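Prolyl oligopeptidase (Novosphingobium capsulatum, PDB 1YR2) probably hydrolyses oligopeptides on the carboxyl side of proline and, more slowly, alanine residues, as a serine endopeptidase of the S9A family. Local coordinates at residues 115-120 with 413-418; 419-424 with 435-440; 120-125 with 166-171. All coordinates share one frame; numbering follows the deposited sequence.

Contact 1 of 3, residues 115-120 with 413-418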
ATOM      1  N   GLN A 115      -1.599  -9.589 -20.671  1.00 11.79           N
ATOM      2  CA  GLN A 115      -0.606 -10.555 -21.133  1.00 11.83           C
ATOM      3  C   GLN A 115      -0.925 -10.872 -22.581  1.00 12.02           C
ATOM      4  O   GLN A 115      -2.037 -11.298 -22.893  1.00 11.49           O
ATOM      5  CB  GLN A 115      -0.641 -11.829 -20.296  1.00 11.21           C
ATOM      6  CG  GLN A 115      -0.235 -11.634 -18.862  1.00 15.93           C
ATOM      7  CD  GLN A 115       1.241 -11.251 -18.714  1.00 17.81           C
ATOM      8  OE1 GLN A 115       2.081 -11.602 -19.557  1.00 24.82           O
ATOM      9  NE2 GLN A 115       1.559 -10.549 -17.641  1.00 22.58           N
ATOM     10  N   ARG A 116       0.031 -10.636 -23.462  1.00 12.72           N
ATOM     11  CA  ARG A 116      -0.113 -10.991 -24.897  1.00 14.47           C
ATOM     12  C   ARG A 116       0.570 -12.336 -25.164  1.00 13.94           C
ATOM     13  O   ARG A 116       1.737 -12.520 -24.806  1.00 13.92           O
ATOM     14  CB  ARG A 116       0.527  -9.904 -25.734  1.00 15.09           C
ATOM     15  CG  ARG A 116      -0.206  -8.568 -25.627  1.00 22.22           C
ATOM     16  CD  ARG A 116       0.526  -7.355 -26.282  1.00 29.09           C
ATOM     17  NE  ARG A 116      -0.476  -6.353 -26.621  1.00 35.95           N
ATOM     18  CZ  ARG A 116      -1.003  -6.168 -27.834  1.00 38.08           C
ATOM     19  NH1 ARG A 116      -0.605  -6.868 -28.888  1.00 35.66           N
ATOM     20  NH2 ARG A 116      -1.928  -5.222 -27.986  1.00 43.03           N
ATOM     21  N   ARG A 117      -0.177 -13.303 -25.698  1.00 12.49           N
ATOM     22  CA  ARG A 117       0.401 -14.559 -26.137  1.00 13.24           C
ATOM     23  C   ARG A 117      -0.268 -14.927 -27.461  1.00 13.75           C
ATOM     24  O   ARG A 117      -1.491 -14.900 -27.586  1.00 12.86           O
ATOM     25  CB  ARG A 117       0.216 -15.686 -25.117  1.00 13.42           C
ATOM     26  CG  ARG A 117       0.790 -15.462 -23.734  1.00 12.52           C
ATOM     27  CD  ARG A 117       2.345 -15.449 -23.673  1.00 13.22           C
ATOM     28  NE  ARG A 117       2.724 -15.391 -22.287  1.00 16.12           N
ATOM     29  CZ  ARG A 117       2.802 -14.272 -21.600  1.00 19.38           C
ATOM     30  NH1 ARG A 117       2.646 -13.097 -22.207  1.00 15.46           N
ATOM     31  NH2 ARG A 117       3.121 -14.316 -20.325  1.00 20.88           N
ATOM     32  N   GLY A 118       0.551 -15.260 -28.452  1.00 13.62           N
ATOM     33  CA  GLY A 118       0.046 -15.599 -29.778  1.00 14.31           C
ATOM     34  C   GLY A 118      -0.776 -14.498 -30.394  1.00 14.14           C
ATOM     35  O   GLY A 118      -0.337 -13.357 -30.486  1.00 15.56           O
ATOM     36  N   ALA A 119      -1.987 -14.849 -30.753  1.00 14.57           N
ATOM     37  CA  ALA A 119      -2.926 -13.959 -31.410  1.00 15.55           C
ATOM     38  C   ALA A 119      -3.834 -13.220 -30.438  1.00 14.56           C
ATOM     39  O   ALA A 119      -4.722 -12.494 -30.869  1.00 14.36           O
ATOM     40  CB  ALA A 119      -3.768 -14.739 -32.380  1.00 15.81           C
ATOM     41  N   SER A 120      -3.597 -13.372 -29.139  1.00 13.86           N
ATOM     42  CA  SER A 120      -4.555 -12.936 -28.135  1.00 13.25           C
ATOM     43  C   SER A 120      -3.911 -12.084 -27.037  1.00 13.37           C
ATOM     44  O   SER A 120      -2.719 -12.192 -26.713  1.00 12.19           O
ATOM     45  CB  SER A 120      -5.258 -14.162 -27.501  1.00 14.01           C
ATOM     46  OG  SER A 120      -6.071 -14.867 -28.412  1.00 14.92           O
ATOM     47  N   SER A 413       4.198  -5.460 -17.470  1.00 19.08           N
ATOM     48  CA  SER A 413       3.954  -6.629 -18.269  1.00 18.27           C
ATOM     49  C   SER A 413       4.500  -6.355 -19.664  1.00 17.89           C
ATOM     50  O   SER A 413       4.591  -5.199 -20.132  1.00 14.91           O
ATOM     51  CB  SER A 413       2.481  -7.027 -18.262  1.00 19.56           C
ATOM     52  OG  SER A 413       1.615  -6.131 -18.957  1.00 19.53           O
ATOM     53  N   GLY A 414       4.943  -7.433 -20.277  1.00 17.81           N
ATOM     54  CA  GLY A 414       5.565  -7.376 -21.587  1.00 17.97           C
ATOM     55  C   GLY A 414       6.545  -8.533 -21.671  1.00 17.63           C
ATOM     56  O   GLY A 414       6.739  -9.280 -20.719  1.00 18.03           O
ATOM     57  N   ARG A 415       7.087  -8.714 -22.848  1.00 18.64           N
ATOM     58  CA  ARG A 415       7.955  -9.839 -23.144  1.00 18.52           C
ATOM     59  C   ARG A 415       9.157  -9.306 -23.953  1.00 17.80           C
ATOM     60  O   ARG A 415       9.034  -8.343 -24.725  1.00 15.70           O
ATOM     61  CB  ARG A 415       7.189 -10.827 -24.029  1.00 19.52           C
ATOM     62  CG  ARG A 415       6.100 -11.605 -23.362  1.00 25.23           C
ATOM     63  CD  ARG A 415       5.381 -12.537 -24.342  1.00 31.16           C
ATOM     64  NE  ARG A 415       4.771 -11.804 -25.470  1.00 33.80           N
ATOM     65  CZ  ARG A 415       4.383 -12.378 -26.623  1.00 36.28           C
ATOM     66  NH1 ARG A 415       4.540 -13.691 -26.804  1.00 37.94           N
ATOM     67  NH2 ARG A 415       3.830 -11.657 -27.601  1.00 35.56           N
ATOM     68  N   PRO A 416      10.286  -9.973 -23.840  1.00 17.68           N
ATOM     69  CA  PRO A 416      11.408  -9.676 -24.709  1.00 19.40           C
ATOM     70  C   PRO A 416      10.986  -9.863 -26.164  1.00 20.34           C
ATOM     71  O   PRO A 416      10.268 -10.786 -26.483  1.00 23.63           O
ATOM     72  CB  PRO A 416      12.443 -10.739 -24.326  1.00 19.80           C
ATOM     73  CG  PRO A 416      12.097 -11.188 -23.037  1.00 17.27           C
ATOM     74  CD  PRO A 416      10.593 -11.067 -22.893  1.00 17.75           C
ATOM     75  N   GLY A 417      11.386  -8.970 -27.031  1.00 22.36           N
ATOM     76  CA  GLY A 417      11.022  -9.078 -28.434  1.00 22.28           C
ATOM     77  C   GLY A 417       9.634  -8.543 -28.780  1.00 22.26           C
ATOM     78  O   GLY A 417       9.314  -8.495 -29.932  1.00 21.69           O
ATOM     79  N   ASP A 418       8.808  -8.203 -27.785  1.00 21.71           N
ATOM     80  CA  ASP A 418       7.473  -7.650 -27.999  1.00 21.04           C
ATOM     81  C   ASP A 418       7.546  -6.113 -27.864  1.00 19.77           C
ATOM     82  O   ASP A 418       8.074  -5.605 -26.862  1.00 19.54           O
ATOM     83  CB  ASP A 418       6.535  -8.257 -26.939  1.00 21.47           C
ATOM     84  CG  ASP A 418       5.073  -7.979 -27.188  1.00 26.92           C
ATOM     85  OD1 ASP A 418       4.727  -6.969 -27.846  1.00 28.78           O
ATOM     86  OD2 ASP A 418       4.182  -8.749 -26.720  1.00 32.11           O
TER
HETATM   87  O   HOH W   1       3.359 -15.911 -28.441  1.00 34.01           O
HETATM   88  O   HOH W   2       2.544 -13.051 -30.180  1.00 42.11           O
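The guanidinium of R415 has the carbonyl oxygen R116 O over the centre of one face, 3.1 Å above the plane, while D418 OD2 and a water oxygen lie in plane at its edge. This side-chain and water-mediated contact joins the first and last four-stranded sheets of the seven-bladed beta-propeller: 115-120 runs from strand 110-117 into a type II' turn, and 413-418 is the loop after strand 408-413. R415 NE is 3.2 Å from R116 O, but the angle is too poor for a hydrogen bond, so the oxygen meets the cation through its face. R116 O instead accepts from R117 NH1 at 2.8 Å, in the plane of that guanidinium. R117 is bent at chi2 (-69°), which brings its head back over its own strand; there NH2 also donates to Q115 OE1. The two guanidinium planes are only 13° apart, and R117 NH1 lies 4.1 Å from R415 NE, a like-charge approach that the nearby oxygens and carboxylate may ease. R415 is bent at chi3 and forms a salt bridge with D418 through NH2 and OD2, 3.1 Å apart, inside a type II turn; D418 OD1 takes H420 N. R116 sends its NE to Y422 OH. Two waters complete the join: one accepts from G118 N and R415 NH1, while the other donates to G118 O and accepts from R415 NH2 at 3.2 Å.

Contact 2 of 3, residues 419-424 with 435-440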
ATOM      1  N   ARG A 419       6.958  -5.379 -28.802  1.00 18.86           N
ATOM      2  CA  ARG A 419       6.971  -3.916 -28.769  1.00 20.59           C
ATOM      3  C   ARG A 419       5.893  -3.287 -27.871  1.00 20.25           C
ATOM      4  O   ARG A 419       5.932  -2.102 -27.636  1.00 21.98           O
ATOM      5  CB  ARG A 419       6.840  -3.366 -30.183  1.00 22.98           C
ATOM      6  CG  ARG A 419       5.453  -3.498 -30.815  1.00 27.19           C
ATOM      7  CD  ARG A 419       5.515  -3.413 -32.324  1.00 37.41           C
ATOM      8  NE  ARG A 419       4.320  -3.922 -33.001  1.00 43.10           N
ATOM      9  CZ  ARG A 419       4.046  -3.697 -34.287  1.00 48.87           C
ATOM     10  NH1 ARG A 419       4.882  -2.983 -35.045  1.00 50.28           N
ATOM     11  NH2 ARG A 419       2.937  -4.190 -34.834  1.00 51.74           N
ATOM     12  N   HIS A 420       4.945  -4.084 -27.380  1.00 17.62           N
ATOM     13  CA  HIS A 420       3.855  -3.604 -26.528  1.00 17.54           C
ATOM     14  C   HIS A 420       4.204  -4.015 -25.110  1.00 15.57           C
ATOM     15  O   HIS A 420       4.405  -5.211 -24.815  1.00 13.69           O
ATOM     16  CB  HIS A 420       2.513  -4.217 -26.937  1.00 19.03           C
ATOM     17  CG  HIS A 420       2.066  -3.799 -28.296  1.00 22.64           C
ATOM     18  ND1 HIS A 420       1.966  -2.470 -28.661  1.00 32.58           N
ATOM     19  CD2 HIS A 420       1.785  -4.522 -29.404  1.00 27.15           C
ATOM     20  CE1 HIS A 420       1.616  -2.397 -29.937  1.00 31.26           C
ATOM     21  NE2 HIS A 420       1.485  -3.629 -30.401  1.00 30.03           N
ATOM     22  N   ALA A 421       4.384  -3.024 -24.260  1.00 13.34           N
ATOM     23  CA  ALA A 421       4.520  -3.259 -22.826  1.00 13.21           C
ATOM     24  C   ALA A 421       3.512  -2.411 -22.043  1.00 11.82           C
ATOM     25  O   ALA A 421       2.838  -1.560 -22.610  1.00 12.72           O
ATOM     26  CB  ALA A 421       5.944  -2.962 -22.384  1.00 12.66           C
ATOM     27  N   TYR A 422       3.395  -2.669 -20.754  1.00 11.78           N
ATOM     28  CA  TYR A 422       2.365  -2.056 -19.892  1.00 10.93           C
ATOM     29  C   TYR A 422       2.967  -1.844 -18.512  1.00 11.89           C
ATOM     30  O   TYR A 422       3.790  -2.644 -18.068  1.00 11.59           O
ATOM     31  CB  TYR A 422       1.139  -2.963 -19.789  1.00 10.53           C
ATOM     32  CG  TYR A 422       0.605  -3.271 -21.161  1.00 10.03           C
ATOM     33  CD1 TYR A 422      -0.281  -2.404 -21.791  1.00  8.29           C
ATOM     34  CD2 TYR A 422       1.124  -4.340 -21.900  1.00 10.73           C
ATOM     35  CE1 TYR A 422      -0.725  -2.639 -23.118  1.00 10.55           C
ATOM     36  CE2 TYR A 422       0.723  -4.583 -23.203  1.00 12.56           C
ATOM     37  CZ  TYR A 422      -0.189  -3.721 -23.813  1.00 15.79           C
ATOM     38  OH  TYR A 422      -0.566  -3.969 -25.103  1.00 14.27           O
ATOM     39  N   LEU A 423       2.546  -0.777 -17.847  1.00 12.11           N
ATOM     40  CA  LEU A 423       3.032  -0.391 -16.523  1.00 13.92           C
ATOM     41  C   LEU A 423       1.826   0.027 -15.690  1.00 13.35           C
ATOM     42  O   LEU A 423       0.987   0.798 -16.164  1.00 15.10           O
ATOM     43  CB  LEU A 423       4.016   0.790 -16.691  1.00 15.39           C
ATOM     44  CG  LEU A 423       4.737   1.424 -15.528  1.00 19.40           C
ATOM     45  CD1 LEU A 423       5.551   0.371 -14.833  1.00 23.62           C
ATOM     46  CD2 LEU A 423       5.754   2.422 -16.052  1.00 22.99           C
ATOM     47  N   SER A 424       1.737  -0.448 -14.454  1.00 12.67           N
ATOM     48  CA  SER A 424       0.679  -0.064 -13.544  1.00 13.85           C
ATOM     49  C   SER A 424       1.111   1.183 -12.737  1.00 13.40           C
ATOM     50  O   SER A 424       2.194   1.210 -12.169  1.00 13.16           O
ATOM     51  CB  SER A 424       0.329  -1.246 -12.635  1.00 15.24           C
ATOM     52  OG  SER A 424      -0.699  -0.851 -11.745  1.00 18.20           O
ATOM     53  N   LEU A 435      -1.020   1.809 -17.906  1.00 10.27           N
ATOM     54  CA  LEU A 435      -0.471   2.609 -18.995  1.00 11.76           C
ATOM     55  C   LEU A 435       0.189   1.736 -20.044  1.00 12.19           C
ATOM     56  O   LEU A 435       0.816   0.725 -19.706  1.00 12.99           O
ATOM     57  CB  LEU A 435       0.614   3.549 -18.460  1.00 11.19           C
ATOM     58  CG  LEU A 435       0.175   4.491 -17.333  1.00 14.57           C
ATOM     59  CD1 LEU A 435       1.449   5.259 -16.858  1.00 14.55           C
ATOM     60  CD2 LEU A 435      -0.937   5.423 -17.769  1.00 16.25           C
ATOM     61  N   ALA A 436       0.146   2.167 -21.303  1.00 11.74           N
ATOM     62  CA  ALA A 436       0.881   1.471 -22.350  1.00 11.60           C
ATOM     63  C   ALA A 436       2.288   2.058 -22.304  1.00 12.51           C
ATOM     64  O   ALA A 436       2.455   3.268 -22.096  1.00 13.72           O
ATOM     65  CB  ALA A 436       0.246   1.696 -23.729  1.00 12.02           C
ATOM     66  N   LEU A 437       3.282   1.188 -22.395  1.00 12.62           N
ATOM     67  CA  LEU A 437       4.683   1.562 -22.387  1.00 12.70           C
ATOM     68  C   LEU A 437       5.297   1.131 -23.698  1.00 13.47           C
ATOM     69  O   LEU A 437       5.190  -0.009 -24.073  1.00 14.04           O
ATOM     70  CB  LEU A 437       5.397   0.871 -21.216  1.00 13.15           C
ATOM     71  CG  LEU A 437       6.909   0.906 -21.189  1.00 16.26           C
ATOM     72  CD1 LEU A 437       7.399   2.313 -20.963  1.00 15.89           C
ATOM     73  CD2 LEU A 437       7.406  -0.082 -20.113  1.00 15.96           C
ATOM     74  N   ASP A 438       5.937   2.053 -24.408  1.00 13.00           N
ATOM     75  CA  ASP A 438       6.718   1.709 -25.594  1.00 15.28           C
ATOM     76  C   ASP A 438       8.141   1.533 -25.108  1.00 15.22           C
ATOM     77  O   ASP A 438       8.805   2.486 -24.733  1.00 16.92           O
ATOM     78  CB  ASP A 438       6.646   2.833 -26.618  1.00 16.29           C
ATOM     79  CG  ASP A 438       7.442   2.520 -27.885  1.00 19.53           C
ATOM     80  OD1 ASP A 438       8.217   1.552 -27.900  1.00 22.50           O
ATOM     81  OD2 ASP A 438       7.358   3.219 -28.892  1.00 24.67           O
ATOM     82  N   PRO A 439       8.619   0.313 -25.057  1.00 15.69           N
ATOM     83  CA  PRO A 439       9.919   0.074 -24.431  1.00 16.33           C
ATOM     84  C   PRO A 439      11.064   0.669 -25.232  1.00 16.64           C
ATOM     85  O   PRO A 439      12.030   1.037 -24.598  1.00 16.76           O
ATOM     86  CB  PRO A 439       9.952  -1.457 -24.266  1.00 16.91           C
ATOM     87  CG  PRO A 439       9.113  -1.959 -25.269  1.00 16.64           C
ATOM     88  CD  PRO A 439       8.008  -0.927 -25.542  1.00 16.49           C
ATOM     89  N   ALA A 440      10.929   0.865 -26.544  1.00 17.00           N
ATOM     90  CA  ALA A 440      12.007   1.452 -27.365  1.00 17.84           C
ATOM     91  C   ALA A 440      12.203   2.930 -27.082  1.00 17.62           C
ATOM     92  O   ALA A 440      13.281   3.444 -27.269  1.00 20.06           O
ATOM     93  CB  ALA A 440      11.696   1.253 -28.863  1.00 17.53           C
TER
HETATM   94  O   HOH W   3       8.820  -0.740 -29.060  1.00 44.49           O
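Alternation along the two strands sends A421, L423, L435 and L437 to one face of the sheet and Y422 with A436 to the other. On the leucine face, L437 has CG anti to its backbone N (chi1 168°), and its CD2 branch comes to 3.9 Å from A421 CB, alongside its cross-strand partner. L435 takes a different rotamer, with CG anti to the carbonyl carbon, and the CB of L435 rests against L423 O rather than on the side chain of L423. T444 of the next strand touches L423, L435 and L437, and V401 touches L423 and L437. On the opposite face the Y422 ring is directed away from strand 433-438, toward strand 110-117, and only its CD1 side stays near A436, with Y422 CD1 4.1 Å from A436 CA. Its OH accepts from R116 NE, and W447 meets the ring edge-to-face.

The backbone evidence for the register is four hydrogen bonds, two for each of the hydrogen-bonded pairs A421-L437 and L423-L435. Y422-A436 is the non-hydrogen-bonded pair between them, where Y422 CA makes a CA-H...O contact with L435 O at 3.2 Å. The straightest bond, L437 N to A421 O (174°), nevertheless reaches its acceptor from above the carbonyl plane. Beyond the pairing, P439 CD packs on R419 O, and D438 OD1 accepts from A440 N in an Asx turn. Antiparallel pairing of strands 421-427 and 433-438, whose short segments run at 133°, is that of the two middle strands of a twisted four-stranded propeller blade.

Contact 3 of 3, residues 120-125 with 166-171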
ATOM      1  N   SER A 120      -3.597 -13.372 -29.139  1.00 13.86           N
ATOM      2  CA  SER A 120      -4.555 -12.936 -28.135  1.00 13.25           C
ATOM      3  C   SER A 120      -3.911 -12.084 -27.037  1.00 13.37           C
ATOM      4  O   SER A 120      -2.719 -12.192 -26.713  1.00 12.19           O
ATOM      5  CB  SER A 120      -5.258 -14.162 -27.501  1.00 14.01           C
ATOM      6  OG  SER A 120      -6.071 -14.867 -28.412  1.00 14.92           O
ATOM      7  N   VAL A 121      -4.742 -11.239 -26.435  1.00 12.18           N
ATOM      8  CA  VAL A 121      -4.377 -10.530 -25.229  1.00 11.91           C
ATOM      9  C   VAL A 121      -5.378 -10.917 -24.115  1.00 11.24           C
ATOM     10  O   VAL A 121      -6.582 -10.972 -24.361  1.00 11.72           O
ATOM     11  CB  VAL A 121      -4.300  -8.997 -25.477  1.00 13.72           C
ATOM     12  CG1 VAL A 121      -5.604  -8.431 -25.891  1.00 15.09           C
ATOM     13  CG2 VAL A 121      -3.808  -8.261 -24.245  1.00 12.89           C
ATOM     14  N   PHE A 122      -4.863 -11.138 -22.910  1.00 10.03           N
ATOM     15  CA  PHE A 122      -5.591 -11.602 -21.716  1.00 10.24           C
ATOM     16  C   PHE A 122      -5.440 -10.569 -20.599  1.00  9.77           C
ATOM     17  O   PHE A 122      -4.339 -10.054 -20.370  1.00 10.87           O
ATOM     18  CB  PHE A 122      -5.055 -12.957 -21.186  1.00 11.04           C
ATOM     19  CG  PHE A 122      -5.002 -14.053 -22.216  1.00 10.04           C
ATOM     20  CD1 PHE A 122      -3.989 -14.122 -23.143  1.00 11.38           C
ATOM     21  CD2 PHE A 122      -5.978 -15.041 -22.233  1.00 11.30           C
ATOM     22  CE1 PHE A 122      -3.939 -15.139 -24.090  1.00 13.03           C
ATOM     23  CE2 PHE A 122      -5.913 -16.071 -23.145  1.00 10.15           C
ATOM     24  CZ  PHE A 122      -4.943 -16.129 -24.086  1.00 11.70           C
ATOM     25  N   TYR A 123      -6.550 -10.233 -19.952  1.00 10.43           N
ATOM     26  CA  TYR A 123      -6.510  -9.258 -18.867  1.00 10.24           C
ATOM     27  C   TYR A 123      -7.725  -9.404 -17.977  1.00 10.81           C
ATOM     28  O   TYR A 123      -8.800  -9.727 -18.422  1.00 10.19           O
ATOM     29  CB  TYR A 123      -6.393  -7.813 -19.420  1.00 10.53           C
ATOM     30  CG  TYR A 123      -7.508  -7.469 -20.396  1.00  9.70           C
ATOM     31  CD1 TYR A 123      -7.469  -7.930 -21.683  1.00 12.05           C
ATOM     32  CD2 TYR A 123      -8.610  -6.741 -19.988  1.00 10.11           C
ATOM     33  CE1 TYR A 123      -8.455  -7.647 -22.592  1.00 12.38           C
ATOM     34  CE2 TYR A 123      -9.630  -6.452 -20.878  1.00 11.97           C
ATOM     35  CZ  TYR A 123      -9.552  -6.934 -22.182  1.00 14.24           C
ATOM     36  OH  TYR A 123     -10.554  -6.692 -23.082  1.00 12.99           O
ATOM     37  N   SER A 124      -7.528  -9.183 -16.690  1.00 10.60           N
ATOM     38  CA  SER A 124      -8.637  -9.115 -15.759  1.00 10.41           C
ATOM     39  C   SER A 124      -9.423  -7.785 -15.954  1.00 10.72           C
ATOM     40  O   SER A 124      -8.835  -6.777 -16.374  1.00 10.45           O
ATOM     41  CB  SER A 124      -8.113  -9.315 -14.329  1.00 10.86           C
ATOM     42  OG  SER A 124      -7.484  -8.163 -13.834  1.00 12.06           O
ATOM     43  N   TRP A 125     -10.717  -7.811 -15.624  1.00 10.25           N
ATOM     44  CA  TRP A 125     -11.573  -6.655 -15.619  1.00  9.95           C
ATOM     45  C   TRP A 125     -12.634  -6.819 -14.566  1.00 10.81           C
ATOM     46  O   TRP A 125     -13.215  -7.868 -14.452  1.00 10.39           O
ATOM     47  CB  TRP A 125     -12.239  -6.427 -16.967  1.00  9.03           C
ATOM     48  CG  TRP A 125     -13.087  -5.233 -17.015  1.00 10.43           C
ATOM     49  CD1 TRP A 125     -12.686  -3.973 -17.178  1.00 12.29           C
ATOM     50  CD2 TRP A 125     -14.513  -5.187 -16.923  1.00 11.73           C
ATOM     51  NE1 TRP A 125     -13.750  -3.108 -17.163  1.00 12.27           N
ATOM     52  CE2 TRP A 125     -14.894  -3.835 -17.033  1.00 11.04           C
ATOM     53  CE3 TRP A 125     -15.522  -6.159 -16.777  1.00 15.13           C
ATOM     54  CZ2 TRP A 125     -16.222  -3.425 -17.020  1.00 15.87           C
ATOM     55  CZ3 TRP A 125     -16.822  -5.756 -16.751  1.00 15.11           C
ATOM     56  CH2 TRP A 125     -17.177  -4.401 -16.874  1.00 14.83           C
ATOM     57  N   ASP A 166      -7.608 -17.836  -8.247  1.00 16.09           N
ATOM     58  CA  ASP A 166      -6.376 -17.419  -7.607  1.00 16.95           C
ATOM     59  C   ASP A 166      -5.434 -16.893  -8.696  1.00 16.79           C
ATOM     60  O   ASP A 166      -5.198 -15.653  -8.820  1.00 19.38           O
ATOM     61  CB  ASP A 166      -5.759 -18.610  -6.817  1.00 17.26           C
ATOM     62  CG  ASP A 166      -4.405 -18.259  -6.189  1.00 21.13           C
ATOM     63  OD1 ASP A 166      -3.930 -17.086  -6.342  1.00 26.46           O
ATOM     64  OD2 ASP A 166      -3.700 -19.083  -5.555  1.00 22.70           O
ATOM     65  N   ALA A 167      -4.971 -17.783  -9.565  1.00 15.02           N
ATOM     66  CA  ALA A 167      -3.955 -17.403 -10.556  1.00 13.77           C
ATOM     67  C   ALA A 167      -4.314 -17.917 -11.931  1.00 13.49           C
ATOM     68  O   ALA A 167      -5.105 -18.853 -12.050  1.00 10.72           O
ATOM     69  CB  ALA A 167      -2.579 -17.958 -10.146  1.00 15.53           C
ATOM     70  N   TRP A 168      -3.726 -17.318 -12.990  1.00 10.17           N
ATOM     71  CA  TRP A 168      -3.967 -17.792 -14.354  1.00  9.86           C
ATOM     72  C   TRP A 168      -2.693 -17.556 -15.176  1.00 10.23           C
ATOM     73  O   TRP A 168      -1.940 -16.691 -14.836  1.00 10.25           O
ATOM     74  CB  TRP A 168      -5.165 -17.134 -15.018  1.00 10.17           C
ATOM     75  CG  TRP A 168      -5.149 -15.654 -15.061  1.00 12.12           C
ATOM     76  CD1 TRP A 168      -5.659 -14.829 -14.139  1.00 15.16           C
ATOM     77  CD2 TRP A 168      -4.579 -14.810 -16.086  1.00  9.60           C
ATOM     78  NE1 TRP A 168      -5.461 -13.521 -14.509  1.00 15.78           N
ATOM     79  CE2 TRP A 168      -4.789 -13.481 -15.691  1.00 14.20           C
ATOM     80  CE3 TRP A 168      -3.952 -15.048 -17.287  1.00 12.06           C
ATOM     81  CZ2 TRP A 168      -4.392 -12.386 -16.449  1.00 13.30           C
ATOM     82  CZ3 TRP A 168      -3.542 -13.945 -18.065  1.00 14.02           C
ATOM     83  CH2 TRP A 168      -3.770 -12.637 -17.635  1.00 14.83           C
ATOM     84  N   ALA A 169      -2.516 -18.346 -16.226  1.00  9.23           N
ATOM     85  CA  ALA A 169      -1.389 -18.247 -17.117  1.00 10.90           C
ATOM     86  C   ALA A 169      -1.818 -18.770 -18.456  1.00  9.79           C
ATOM     87  O   ALA A 169      -2.265 -19.918 -18.592  1.00 11.38           O
ATOM     88  CB  ALA A 169      -0.216 -19.015 -16.590  1.00 11.24           C
ATOM     89  N   ALA A 170      -1.671 -17.938 -19.473  1.00 10.22           N
ATOM     90  CA  ALA A 170      -1.877 -18.383 -20.832  1.00 10.27           C
ATOM     91  C   ALA A 170      -0.620 -19.124 -21.329  1.00 11.61           C
ATOM     92  O   ALA A 170       0.526 -18.757 -20.986  1.00 12.35           O
ATOM     93  CB  ALA A 170      -2.175 -17.223 -21.705  1.00 10.39           C
ATOM     94  N   SER A 171      -0.832 -20.112 -22.196  1.00 10.47           N
ATOM     95  CA  SER A 171       0.262 -20.827 -22.831  1.00 11.56           C
ATOM     96  C   SER A 171       1.090 -19.917 -23.744  1.00 11.59           C
ATOM     97  O   SER A 171       0.669 -18.804 -24.123  1.00 10.39           O
ATOM     98  CB  SER A 171      -0.271 -22.057 -23.627  1.00 11.49           C
ATOM     99  OG  SER A 171      -1.113 -21.674 -24.706  1.00 12.18           O
TER
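Strand segments 120-125 and 166-170 run antiparallel in direction, at 170°, but their axes come no nearer than 9.0 Å. The closest CA atoms, of F122 and A170, are 7.8 Å apart, and the two strands are not paired. Strand 120-126 belongs to the first propeller sheet, whereas 163-170 is an edge strand of the second; side chains of 166-171 meet side chains and backbone of 120-125. F122 and A170 point at each other. The methyl CB of A170 sits over one face of the F122 ring, 3.8 Å from its centroid and 18° off the ring normal, which meets the geometry of a CH-pi contact; the methyl is displaced toward the rim, nearest CE1. W168 reaches across from the same side of its strand as A170. Its CG stands in the crowded position between backbone N and carbonyl carbon (chi1 55°), and the six-membered end of the indole leads: CZ3 of W168 is 3.6 Å from F122 CB, with CH2 close behind. L177 touches F122, W168 and A170, and Q115 and L135 also touch W168. Such apolar face-to-face packing of neighbouring four-stranded sheets is characteristic of adjacent blades in a beta-propeller.

From the N terminus, strand 110-117 enters first and turns at 117-120 into strand 120-126, so the segments of contacts 1 and 3 overlap at S120. Contact 3 closes next, over 40 intervening residues, joining the first propeller sheet to the second. It is nested inside the loop of 292 residues closed by contact 1, which brings the last sheet back against the first and so spans the ring's closure. Contact 2 follows in series, a short hairpin within that last sheet. Contacts 1 and 2 touch through S413 O and Y422 N, 2.9 Å apart; contacts 1 and 3 through Q115 N and F122 O, 2.8 Å apart. Contacts 2 and 3 do not touch.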